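Local coordinates for protein mannosephosphate isomerase, putative (Archaeoglobus fulgidus, PDB 1ZX5) that probably interconverts D-mannose 6-phosphate and D-fructose 6-phosphate as a zinc-dependent isomerase of the type 1 family, at residues I8-E13 / W40-H45. Sequence-based numbering, arbitrary orientation. Where two conformers were deposited one is given.
Sequences IFQAQE and WEFSAH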
loop_
_atom_site.group_PDB
_atom_site.type_symbol
_atom_site.label_atom_id
_atom_site.label_comp_id
_atom_site.label_asym_id
_atom_site.label_seq_id
_atom_site.Cartn_x
_atom_site.Cartn_y
_atom_site.Cartn_z
ATOM N N ILE A 8 -13.277 -9.234 8.983
ATOM C CA ILE A 8 -12.853 -10.343 8.150
ATOM C C ILE A 8 -11.331 -10.417 8.193
ATOM O O ILE A 8 -10.646 -9.407 8.034
ATOM C CB ILE A 8 -13.400 -10.209 6.705
ATOM C CG1 ILE A 8 -14.939 -10.281 6.724
ATOM C CG2 ILE A 8 -12.779 -11.275 5.761
ATOM C CD1 ILE A 8 -15.621 -9.856 5.414
ATOM N N PHE A 9 -10.818 -11.617 8.438
ATOM C CA PHE A 9 -9.388 -11.835 8.608
ATOM C C PHE A 9 -8.839 -12.654 7.445
ATOM O O PHE A 9 -9.595 -13.363 6.786
ATOM C CB PHE A 9 -9.137 -12.508 9.964
ATOM C CG PHE A 9 -9.513 -11.631 11.123
ATOM C CD1 PHE A 9 -8.626 -10.668 11.595
ATOM C CD2 PHE A 9 -10.780 -11.723 11.706
ATOM C CE1 PHE A 9 -8.976 -9.831 12.645
ATOM C CE2 PHE A 9 -11.140 -10.881 12.756
ATOM C CZ PHE A 9 -10.238 -9.932 13.226
ATOM N N GLN A 10 -7.541 -12.541 7.174
ATOM C CA GLN A 10 -6.903 -13.455 6.214
ATOM C C GLN A 10 -6.773 -14.820 6.847
ATOM O O GLN A 10 -6.387 -14.920 8.006
ATOM C CB GLN A 10 -5.511 -12.977 5.780
ATOM C CG GLN A 10 -5.558 -11.792 4.862
ATOM C CD GLN A 10 -4.289 -11.591 4.059
ATOM O OE1 GLN A 10 -3.179 -11.925 4.481
ATOM N NE2 GLN A 10 -4.449 -11.013 2.904
ATOM N N ALA A 11 -7.092 -15.855 6.076
ATOM C CA ALA A 11 -6.941 -17.251 6.496
ATOM C C ALA A 11 -5.472 -17.704 6.541
ATOM O O ALA A 11 -5.090 -18.520 7.386
ATOM C CB ALA A 11 -7.732 -18.147 5.565
ATOM N N GLN A 12 -4.669 -17.184 5.610
ATOM C CA GLN A 12 -3.247 -17.513 5.490
ATOM C C GLN A 12 -2.475 -16.270 5.062
ATOM O O GLN A 12 -3.038 -15.372 4.433
ATOM C CB GLN A 12 -3.008 -18.680 4.498
ATOM C CG GLN A 12 -3.698 -18.558 3.134
ATOM C CD GLN A 12 -3.265 -19.623 2.113
ATOM O OE1 GLN A 12 -3.239 -20.821 2.405
ATOM N NE2 GLN A 12 -2.933 -19.179 0.905
ATOM N N GLU A 13 -1.191 -16.224 5.413
ATOM C CA GLU A 13 -0.304 -15.123 5.023
ATOM C C GLU A 13 -0.076 -15.146 3.493
ATOM O O GLU A 13 -0.075 -16.199 2.875
ATOM C CB GLU A 13 1.024 -15.233 5.804
ATOM C CG GLU A 13 1.772 -16.584 5.582
ATOM C CD GLU A 13 2.511 -17.119 6.836
ATOM O OE1 GLU A 13 2.422 -16.489 7.925
ATOM O OE2 GLU A 13 3.174 -18.179 6.735
ATOM N N TRP A 40 0.990 -9.075 1.183
ATOM C CA TRP A 40 -0.178 -8.547 0.492
ATOM C C TRP A 40 -1.399 -8.791 1.365
ATOM O O TRP A 40 -1.743 -9.937 1.671
ATOM C CB TRP A 40 -0.330 -9.207 -0.892
ATOM C CG TRP A 40 0.753 -8.795 -1.908
ATOM C CD1 TRP A 40 2.047 -8.419 -1.632
ATOM C CD2 TRP A 40 0.626 -8.746 -3.341
ATOM N NE1 TRP A 40 2.719 -8.129 -2.800
ATOM C CE2 TRP A 40 1.873 -8.316 -3.862
ATOM C CE3 TRP A 40 -0.423 -9.018 -4.236
ATOM C CZ2 TRP A 40 2.101 -8.151 -5.238
ATOM C CZ3 TRP A 40 -0.197 -8.850 -5.606
ATOM C CH2 TRP A 40 1.056 -8.423 -6.091
ATOM N N GLU A 41 -2.029 -7.700 1.799
ATOM C CA GLU A 41 -3.101 -7.764 2.779
ATOM C C GLU A 41 -4.440 -7.562 2.079
ATOM O O GLU A 41 -4.731 -6.470 1.603
ATOM C CB GLU A 41 -2.891 -6.690 3.858
ATOM C CG GLU A 41 -1.484 -6.668 4.495
ATOM C CD GLU A 41 -1.314 -7.716 5.592
ATOM O OE1 GLU A 41 -2.275 -7.975 6.333
ATOM O OE2 GLU A 41 -0.218 -8.286 5.731
ATOM N N PHE A 42 -5.254 -8.619 2.034
ATOM C CA PHE A 42 -6.564 -8.612 1.360
ATOM C C PHE A 42 -6.441 -8.309 -0.120
ATOM O O PHE A 42 -7.245 -7.576 -0.691
ATOM C CB PHE A 42 -7.568 -7.686 2.081
ATOM C CG PHE A 42 -7.786 -8.081 3.501
ATOM C CD1 PHE A 42 -8.498 -9.245 3.807
ATOM C CD2 PHE A 42 -7.213 -7.346 4.537
ATOM C CE1 PHE A 42 -8.681 -9.652 5.136
ATOM C CE2 PHE A 42 -7.397 -7.733 5.866
ATOM C CZ PHE A 42 -8.132 -8.894 6.164
ATOM N N SER A 43 -5.417 -8.899 -0.738
ATOM C CA SER A 43 -5.200 -8.760 -2.162
ATOM C C SER A 43 -6.316 -9.424 -2.956
ATOM O O SER A 43 -6.591 -10.613 -2.778
ATOM C CB SER A 43 -3.864 -9.371 -2.563
ATOM O OG SER A 43 -3.820 -9.568 -3.970
ATOM N N ALA A 44 -6.949 -8.642 -3.829
ATOM C CA ALA A 44 -7.782 -9.199 -4.888
ATOM C C ALA A 44 -7.070 -9.078 -6.243
ATOM O O ALA A 44 -7.718 -9.012 -7.283
ATOM C CB ALA A 44 -9.134 -8.527 -4.929
ATOM N N HIS A 45 -5.741 -9.027 -6.226
ATOM C CA HIS A 45 -4.970 -9.012 -7.457
ATOM C C HIS A 45 -4.828 -10.443 -7.977
ATOM O O HIS A 45 -4.389 -11.337 -7.255
ATOM C CB HIS A 45 -3.602 -8.360 -7.235
ATOM C CG HIS A 45 -2.892 -8.014 -8.507
ATOM N ND1 HIS A 45 -2.193 -8.946 -9.248
ATOM C CD2 HIS A 45 -2.801 -6.846 -9.187
ATOM C CE1 HIS A 45 -1.688 -8.362 -10.322
ATOM N NE2 HIS A 45 -2.041 -7.089 -10.306
#
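Gln10 and Phe42 carry this buried contact between two sheets of the cupin-type catalytic region of a type 1 phosphomannose isomerase. Gln10 belongs to the short strand 9-10, which pairs with strand 51-54; Phe42 lies at the C-terminal side of strand 36-41 of the six-stranded sheet. The polar part is a reach from side chain to backbone. From CG the Gln10 chain runs extended, with CD anti to CA (chi2 -160°), and as modelled NE2 donates to Trp40 O at 3.2 Å. The bond is fairly straight (159° at the hydrogen), meets a lone pair in the carbonyl plane and lies close to the plane of the Gln10 amide. Phe42 N is only 2.7 Å from the same NE2, but both are donors, so the placing of oxygen and nitrogen in this amide, and the bond with it, is doubtful. The apolar part centres on the Phe42 ring. Gln10 CG sits over one face in a CH-pi contact, 4.1 Å from the ring centroid and offset toward the rim, while the amide beyond it is tilted 66° from the ring plane. At the edge of the ring, Phe9 C lies 3.8 Å from Phe42 CE1; Ile8 O approaches Phe42 CZ obliquely at 3.2 Å. An alanine at Gln10 would lose the CG contact and probably leave a gap over the Phe42 face. The Phe42 side chain also touches Val52 and Leu276, the latter from strand 274-277 of the C-terminal cupin domain. Glu41 bonds to Ser274 of that strand through OE1, whereas OE2 bonds to Ser39 and forms a salt bridge with Lys29. Past Phe42 the chain bends in an ST turn: Ser43 OG, itself bonded to Arg48 O, accepts from His45 N at 3.0 Å.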